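PDB 3QLI: coenzyme A transferase from Yersinia pestis, which probably transfers coenzyme A from an acyl-CoA to a carboxylic acid such as acetate, resembling 4-hydroxybutyrate CoA transferase. Local coordinates for residues G39-M44 with R71-E76; F144-S149 with D164-I169; L266-V271 with M297-M302. All coordinates share one frame; numbering follows the deposited sequence.

Overall arrangement
All three contacts are largely buried, but they hold different parts of the chain. Contacts 1 and 2 share the parallel sheet of the N-terminal domain, where strands 41-44 and 143-148 are neighbours; Ser-43 O lies 3.1 Å from Met-145 N. Contact 1 is strand pairing, rich in backbone hydrogen bonds and partly exposed at His-41 and Arg-71, where Arg-71 reaches the second subunit. Contact 2 instead sets a helix start on the sheet through aromatic and apolar packing, with a water beside it. Contact 3, about 26 Å from contact 1 between centres, joins two helix starts by proline and methionine packing and a single backbone hydrogen bond, and it borders contact 1 beside a CoA-binding residue.

Contact 1 (G39-M44 with R71-E76); sequences GSHLSM and RVYYFE
The imidazole of His-41 is overlapped on one face by the edge of the Tyr-73 ring in a T-shaped pair, with planes at 63°. Tyr-73 CE2 does the touching, 3.9 Å from His-41 CG and displaced toward the rim of the imidazole. Arg-71 runs beside the histidine in the same direction, its guanidinium nearly parallel to the imidazole. Its extended chain carries NH1 to Tyr-73 OH, which lies in the guanidinium plane and accepts a 3.0 Å hydrogen bond; NH1 also forms a salt bridge with Glu-428 of the second subunit. His-41 ND1 is taken up by Gly-140 O. These three side chains share one face of a parallel strand pair, the two strands of the beta-alpha-beta unit made by strand 41-44, helix 52-63 and strand 70-74 in the Rossmann-like N-terminal domain. Arg-71 N binds Ser-40 O, Leu-42 N binds Arg-71 O in an almost straight bond of 2.9 Å, and Tyr-73 N binds Leu-42 O. Beyond these, the Ser-43 hydroxyl continues the pairing: OG, anti to the backbone N (chi1 -175°), donates to Tyr-73 O at 2.7 Å, tilted 24° from the carbonyl plane. On the other face Leu-42 and Val-72 lie side by side, Leu-42 CD2 3.9 Å from Val-72 CG1. Met-44 puts its methyl CE 3.7 Å from Tyr-74 CG, and the tyrosine hydroxyl beyond binds Glu-105 and Ser-98. Past the strand comes Glu-76, a CoA-binding residue, though no CoA is bound to this chain here.

Contact 2 (F144-S149 with D164-I169); sequences FMHTVS and DYSSRI
Phe-144 presents one face of its ring to Ile-169, whose CB stands 4.1 Å from the ring centroid, 16° off the normal, in a CH-pi contact displaced toward the rim. Within this pair the branch methyl comes nearest, with Ile-169 CG2 3.5 Å from Phe-144 CD1. The phenylalanine has CG anti to its backbone N (chi1 -169°), and the ring reaches on past the isoleucine to Ser-166, where Phe-144 CZ comes 3.4 Å from OG near the ring plane. Phe-144 CE1 also meets Tyr-165 CE1, at the edge of the tyrosine ring. His-146, two residues along the same side of the strand, likewise turns an edge to the serine: its CD2 is 3.2 Å from Ser-166 OG. This is where strand 143-148 of the parallel N-terminal sheet receives the first turn of helix 166-172, which leads back into the neighbouring strand 175-180. Asp-164, just before the turn into the helix, makes a capping bond, its OD2 accepting from Ser-166 N, which approaches from above the carboxylate plane. Ser-166 OG sits beside that N, anti to the carbonyl carbon (chi1 -68°), and donates to the same OD2 on its syn side at 2.6 Å. This oxygen also stands 3.5 Å above the centre of the Tyr-165 ring plane, while Tyr-165 OH binds Met-44 O. His-146 ND1 donates to Thr-147 O at 2.7 Å, fixing the turn of the imidazole. Its NE2 reaches a water that donates to Asp-164 OD1, bridging strand and helix start.

Contact 3 (L266-V271 with M297-M302); sequences LNPGLV and MGQQEM
Leu-266 O accepts from Met-297 N in a backbone hydrogen bond of 3.1 Å, and from there both chains turn into helices, with Pro-268 opposite Gly-298, their CA atoms 5.6 Å apart. The side chain of Met-302 carries most of what follows. Its CG, anti to the backbone N (chi1 -178°), packs 3.6 Å from Val-271 CG2, the two side chains crossing at about a right angle. SD goes farther and settles against the backbone, 3.5 Å from both Pro-268 N and Asn-267 C, while the chain bends at chi3 (82°) and brings CE near Leu-266 O. The contact thus sets the first turn of helix 268-276 against that of helix 300-306. Asn-267 is the N-cap of the former, and its OD1 accepts from Leu-270 N at 2.8 Å; Gln-299 occupies the N-cap position of the latter. Pro-268, the first residue of helix 268-276, packs its ring on the segment leading into helix 300-306: CG lies 3.6 Å from Gly-298 CA, in direct contact with the glycine backbone. The bent side chain of Gln-299 crosses the proline at about a right angle, OE1 3.5 Å from Pro-268 CG, with NE2 bound to Met-212 O. On the flanks lie CoA-binding residues: Asn-267 touches Val-242, and Met-297 approaches Glu-76.

Contact 1 (G39-M44 with R71-E76)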
# COMPACT_ATOMS: atom_id res chain seq x y z
N GLY A 39 8.28 11.83 31.58
CA GLY A 39 7.49 12.47 30.54
C GLY A 39 8.24 12.64 29.22
O GLY A 39 7.90 13.53 28.43
N SER A 40 9.27 11.83 28.99
CA SER A 40 10.03 11.91 27.74
C SER A 40 9.81 10.68 26.85
O SER A 40 9.06 9.77 27.22
CB SER A 40 11.53 12.11 28.01
OG SER A 40 12.12 10.97 28.62
N HIS A 41 10.44 10.68 25.68
CA HIS A 41 10.28 9.60 24.70
C HIS A 41 11.60 8.85 24.55
O HIS A 41 12.63 9.45 24.21
CB HIS A 41 9.87 10.13 23.32
CG HIS A 41 8.54 10.83 23.29
ND1 HIS A 41 8.12 11.57 22.20
CD2 HIS A 41 7.53 10.89 24.20
CE1 HIS A 41 6.91 12.06 22.44
NE2 HIS A 41 6.54 11.66 23.65
N LEU A 42 11.57 7.54 24.78
CA LEU A 42 12.74 6.71 24.58
C LEU A 42 12.49 5.69 23.49
O LEU A 42 11.37 5.20 23.33
CB LEU A 42 13.11 6.00 25.89
CG LEU A 42 14.36 5.11 25.84
CD1 LEU A 42 15.29 5.38 26.99
CD2 LEU A 42 13.95 3.66 25.82
N SER A 43 13.53 5.35 22.73
CA SER A 43 13.44 4.25 21.78
C SER A 43 14.70 3.41 21.91
O SER A 43 15.66 3.82 22.58
CB SER A 43 13.26 4.76 20.35
OG SER A 43 13.04 3.69 19.42
N MET A 44 14.70 2.24 21.30
CA MET A 44 15.83 1.33 21.40
C MET A 44 15.91 0.51 20.13
O MET A 44 14.99 0.54 19.31
CB MET A 44 15.64 0.39 22.59
CG MET A 44 14.31 -0.36 22.54
SD MET A 44 14.08 -1.41 24.00
CE MET A 44 12.37 -1.93 23.78
N ARG A 71 7.52 7.09 27.86
CA ARG A 71 6.97 6.35 26.73
C ARG A 71 8.14 5.68 26.02
O ARG A 71 9.15 6.32 25.75
CB ARG A 71 6.28 7.30 25.77
CG ARG A 71 4.99 7.90 26.29
CD ARG A 71 4.29 8.65 25.17
NE ARG A 71 3.03 9.24 25.60
CZ ARG A 71 2.18 9.85 24.78
NH1 ARG A 71 2.47 9.95 23.48
NH2 ARG A 71 1.05 10.36 25.25
N VAL A 72 8.00 4.39 25.73
CA VAL A 72 9.03 3.70 24.96
C VAL A 72 8.43 3.26 23.63
O VAL A 72 7.48 2.45 23.60
CB VAL A 72 9.60 2.48 25.73
CG1 VAL A 72 10.66 1.75 24.87
CG2 VAL A 72 10.18 2.93 27.06
N TYR A 73 8.98 3.81 22.55
CA TYR A 73 8.54 3.53 21.19
C TYR A 73 9.53 2.53 20.56
O TYR A 73 10.73 2.79 20.52
CB TYR A 73 8.53 4.82 20.37
CG TYR A 73 7.46 5.82 20.74
CD1 TYR A 73 6.27 5.89 20.01
CD2 TYR A 73 7.65 6.73 21.79
CE1 TYR A 73 5.29 6.84 20.33
CE2 TYR A 73 6.66 7.66 22.12
CZ TYR A 73 5.48 7.71 21.39
OH TYR A 73 4.50 8.65 21.71
N TYR A 74 9.04 1.41 20.05
CA TYR A 74 9.96 0.35 19.63
C TYR A 74 9.29 -0.70 18.74
O TYR A 74 8.06 -0.79 18.72
CB TYR A 74 10.53 -0.34 20.88
CG TYR A 74 9.47 -1.10 21.64
CD1 TYR A 74 9.33 -2.47 21.49
CD2 TYR A 74 8.57 -0.43 22.46
CE1 TYR A 74 8.34 -3.17 22.17
CE2 TYR A 74 7.56 -1.12 23.14
CZ TYR A 74 7.45 -2.48 22.98
OH TYR A 74 6.44 -3.16 23.64
N PHE A 75 10.12 -1.51 18.08
CA PHE A 75 9.70 -2.59 17.19
C PHE A 75 10.45 -3.88 17.54
O PHE A 75 11.55 -3.83 18.09
CB PHE A 75 10.08 -2.27 15.75
CG PHE A 75 9.22 -1.24 15.08
CD1 PHE A 75 8.15 -1.62 14.29
CD2 PHE A 75 9.51 0.11 15.19
CE1 PHE A 75 7.36 -0.68 13.66
CE2 PHE A 75 8.73 1.05 14.56
CZ PHE A 75 7.66 0.66 13.79
N GLU A 76 9.88 -5.03 17.18
CA GLU A 76 10.55 -6.32 17.39
C GLU A 76 11.07 -6.66 18.79
O GLU A 76 12.27 -6.79 19.00
CB GLU A 76 11.65 -6.53 16.35
CG GLU A 76 11.90 -7.99 16.00
CD GLU A 76 10.65 -8.70 15.51
OE1 GLU A 76 9.79 -8.05 14.88
OE2 GLU A 76 10.53 -9.92 15.76

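Contact 2 (F144-S149 with D164-I169)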
# COMPACT_ATOMS: atom_id res chain seq x y z
N PHE A 144 17.89 7.50 22.87
CA PHE A 144 17.97 6.25 22.13
C PHE A 144 19.07 5.36 22.71
O PHE A 144 20.16 5.86 23.01
CB PHE A 144 18.23 6.52 20.64
CG PHE A 144 18.07 5.31 19.77
CD1 PHE A 144 16.81 4.73 19.60
CD2 PHE A 144 19.16 4.73 19.15
CE1 PHE A 144 16.65 3.61 18.82
CE2 PHE A 144 19.00 3.58 18.36
CZ PHE A 144 17.76 3.02 18.19
N MET A 145 18.77 4.07 22.90
CA MET A 145 19.74 3.12 23.46
C MET A 145 19.86 1.91 22.53
O MET A 145 18.85 1.39 22.05
CB MET A 145 19.31 2.68 24.88
CG MET A 145 18.85 3.86 25.75
SD MET A 145 18.91 3.56 27.54
CE MET A 145 17.72 2.23 27.64
N HIS A 146 21.09 1.47 22.27
CA HIS A 146 21.34 0.39 21.30
C HIS A 146 22.66 -0.30 21.70
O HIS A 146 23.62 0.37 22.09
CB HIS A 146 21.45 1.02 19.90
CG HIS A 146 21.25 0.07 18.75
ND1 HIS A 146 22.19 -0.87 18.37
CD2 HIS A 146 20.25 -0.02 17.84
CE1 HIS A 146 21.75 -1.52 17.29
NE2 HIS A 146 20.57 -1.02 16.95
N THR A 147 22.68 -1.63 21.61
CA THR A 147 23.93 -2.40 21.78
C THR A 147 24.81 -2.24 20.53
O THR A 147 24.31 -2.25 19.40
CB THR A 147 23.60 -3.90 21.98
OG1 THR A 147 22.76 -4.04 23.14
CG2 THR A 147 24.87 -4.76 22.13
N VAL A 148 26.11 -2.05 20.73
CA VAL A 148 27.03 -1.81 19.61
C VAL A 148 28.26 -2.67 19.76
O VAL A 148 28.54 -3.18 20.83
CB VAL A 148 27.48 -0.34 19.53
CG1 VAL A 148 26.26 0.58 19.33
CG2 VAL A 148 28.29 0.05 20.77
N SER A 149 28.98 -2.85 18.66
CA SER A 149 30.24 -3.56 18.71
C SER A 149 31.26 -2.64 19.36
O SER A 149 31.01 -1.44 19.51
CB SER A 149 30.70 -3.93 17.29
OG SER A 149 30.87 -2.76 16.52
N ASP A 164 17.84 -0.69 10.33
CA ASP A 164 16.44 -0.32 10.46
C ASP A 164 16.27 1.18 10.60
O ASP A 164 16.76 1.96 9.79
CB ASP A 164 15.77 -1.08 11.61
CG ASP A 164 16.61 -1.08 12.88
OD1 ASP A 164 17.51 -1.94 13.00
OD2 ASP A 164 16.35 -0.24 13.76
N TYR A 165 15.54 1.56 11.65
CA TYR A 165 15.33 2.96 12.00
C TYR A 165 16.40 3.41 12.99
O TYR A 165 16.53 4.59 13.29
CB TYR A 165 13.95 3.14 12.64
CG TYR A 165 13.74 2.29 13.87
CD1 TYR A 165 14.22 2.71 15.11
CD2 TYR A 165 13.07 1.08 13.80
CE1 TYR A 165 14.03 1.93 16.24
CE2 TYR A 165 12.88 0.30 14.93
CZ TYR A 165 13.36 0.73 16.15
OH TYR A 165 13.17 -0.04 17.27
N SER A 166 17.17 2.44 13.48
CA SER A 166 18.21 2.71 14.47
C SER A 166 19.30 3.65 13.98
O SER A 166 19.75 4.52 14.72
CB SER A 166 18.83 1.40 14.96
OG SER A 166 17.90 0.64 15.72
N SER A 167 19.74 3.48 12.74
CA SER A 167 20.79 4.34 12.20
C SER A 167 20.38 5.81 12.09
O SER A 167 21.22 6.71 12.18
CB SER A 167 21.29 3.81 10.84
OG SER A 167 20.25 3.80 9.88
N ARG A 168 19.09 6.05 11.89
CA ARG A 168 18.57 7.43 11.91
C ARG A 168 18.40 7.96 13.34
O ARG A 168 18.81 9.08 13.66
CB ARG A 168 17.22 7.50 11.19
CG ARG A 168 16.45 8.81 11.38
CD ARG A 168 17.16 9.98 10.72
NE ARG A 168 16.44 11.25 10.90
CZ ARG A 168 15.43 11.66 10.15
NH1 ARG A 168 14.97 10.91 9.16
NH2 ARG A 168 14.85 12.83 10.41
N ILE A 169 17.77 7.16 14.20
CA ILE A 169 17.39 7.67 15.51
C ILE A 169 18.62 7.83 16.41
O ILE A 169 18.61 8.67 17.31
CB ILE A 169 16.33 6.80 16.20
CG1 ILE A 169 15.10 6.67 15.29
CG2 ILE A 169 15.95 7.40 17.57
CD1 ILE A 169 14.58 8.03 14.78
O HOH W 1 18.22 -2.56 15.87

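Contact 3 (L266-V271 with M297-M302)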
# COMPACT_ATOMS: atom_id res chain seq x y z
N LEU A 266 17.62 -10.46 7.85
CA LEU A 266 18.62 -11.46 7.46
C LEU A 266 18.54 -12.62 8.45
O LEU A 266 18.62 -12.42 9.66
CB LEU A 266 20.02 -10.87 7.47
CG LEU A 266 21.18 -11.75 6.96
CD1 LEU A 266 21.01 -12.06 5.47
CD2 LEU A 266 22.53 -11.05 7.19
N ASN A 267 18.36 -13.83 7.91
CA ASN A 267 18.14 -15.03 8.72
C ASN A 267 19.21 -16.09 8.46
O ASN A 267 19.98 -15.99 7.49
CB ASN A 267 16.75 -15.62 8.45
CG ASN A 267 16.60 -16.15 7.02
OD1 ASN A 267 17.54 -16.09 6.23
ND2 ASN A 267 15.42 -16.68 6.70
N PRO A 268 19.29 -17.10 9.33
CA PRO A 268 20.33 -18.13 9.15
C PRO A 268 20.28 -18.86 7.80
O PRO A 268 21.34 -19.21 7.26
CB PRO A 268 20.04 -19.11 10.30
CG PRO A 268 19.48 -18.19 11.40
CD PRO A 268 18.61 -17.21 10.63
N GLY A 269 19.10 -19.07 7.25
CA GLY A 269 18.98 -19.71 5.95
C GLY A 269 19.65 -18.93 4.84
O GLY A 269 20.39 -19.49 4.02
N LEU A 270 19.40 -17.62 4.80
CA LEU A 270 20.01 -16.77 3.78
C LEU A 270 21.51 -16.73 3.95
O LEU A 270 22.26 -16.72 2.97
CB LEU A 270 19.43 -15.35 3.83
CG LEU A 270 18.02 -15.18 3.24
CD1 LEU A 270 17.54 -13.74 3.38
CD2 LEU A 270 17.99 -15.64 1.77
N VAL A 271 21.97 -16.70 5.20
CA VAL A 271 23.40 -16.60 5.45
C VAL A 271 24.07 -17.90 5.01
O VAL A 271 25.21 -17.90 4.55
CB VAL A 271 23.67 -16.30 6.93
CG1 VAL A 271 25.14 -16.54 7.25
CG2 VAL A 271 23.27 -14.86 7.24
N MET A 297 18.28 -11.50 12.59
CA MET A 297 17.89 -12.34 13.72
C MET A 297 18.36 -13.75 13.42
O MET A 297 18.31 -14.17 12.28
CB MET A 297 16.36 -12.36 13.89
CG MET A 297 15.76 -11.00 14.27
SD MET A 297 14.02 -11.12 14.78
CE MET A 297 13.20 -11.42 13.24
N GLY A 298 18.84 -14.47 14.42
CA GLY A 298 19.32 -15.82 14.17
C GLY A 298 19.95 -16.43 15.41
O GLY A 298 19.49 -16.18 16.52
N GLN A 299 21.01 -17.21 15.21
CA GLN A 299 21.74 -17.82 16.32
C GLN A 299 23.21 -17.42 16.31
O GLN A 299 23.67 -16.75 15.38
CB GLN A 299 21.57 -19.35 16.32
CG GLN A 299 20.10 -19.82 16.43
CD GLN A 299 19.40 -19.92 15.08
OE1 GLN A 299 20.00 -20.35 14.10
NE2 GLN A 299 18.14 -19.52 15.03
N GLN A 300 23.94 -17.78 17.37
CA GLN A 300 25.30 -17.29 17.54
C GLN A 300 26.17 -17.50 16.30
O GLN A 300 26.97 -16.64 15.94
CB GLN A 300 25.99 -17.94 18.74
CG GLN A 300 27.40 -17.40 18.95
CD GLN A 300 27.96 -17.73 20.32
OE1 GLN A 300 28.09 -16.84 21.18
NE2 GLN A 300 28.30 -19.00 20.54
N GLU A 301 26.02 -18.67 15.68
CA GLU A 301 26.82 -18.98 14.51
C GLU A 301 26.61 -17.95 13.40
O GLU A 301 27.55 -17.55 12.72
CB GLU A 301 26.51 -20.38 13.98
CG GLU A 301 26.86 -20.56 12.53
CD GLU A 301 27.00 -22.01 12.12
OE1 GLU A 301 25.97 -22.65 11.78
OE2 GLU A 301 28.15 -22.52 12.14
N MET A 302 25.36 -17.54 13.20
CA MET A 302 25.07 -16.55 12.17
C MET A 302 25.61 -15.17 12.58
O MET A 302 26.17 -14.45 11.76
CB MET A 302 23.58 -16.45 11.88
CG MET A 302 23.27 -15.46 10.77
SD MET A 302 21.56 -14.88 10.77
CE MET A 302 21.66 -13.61 12.02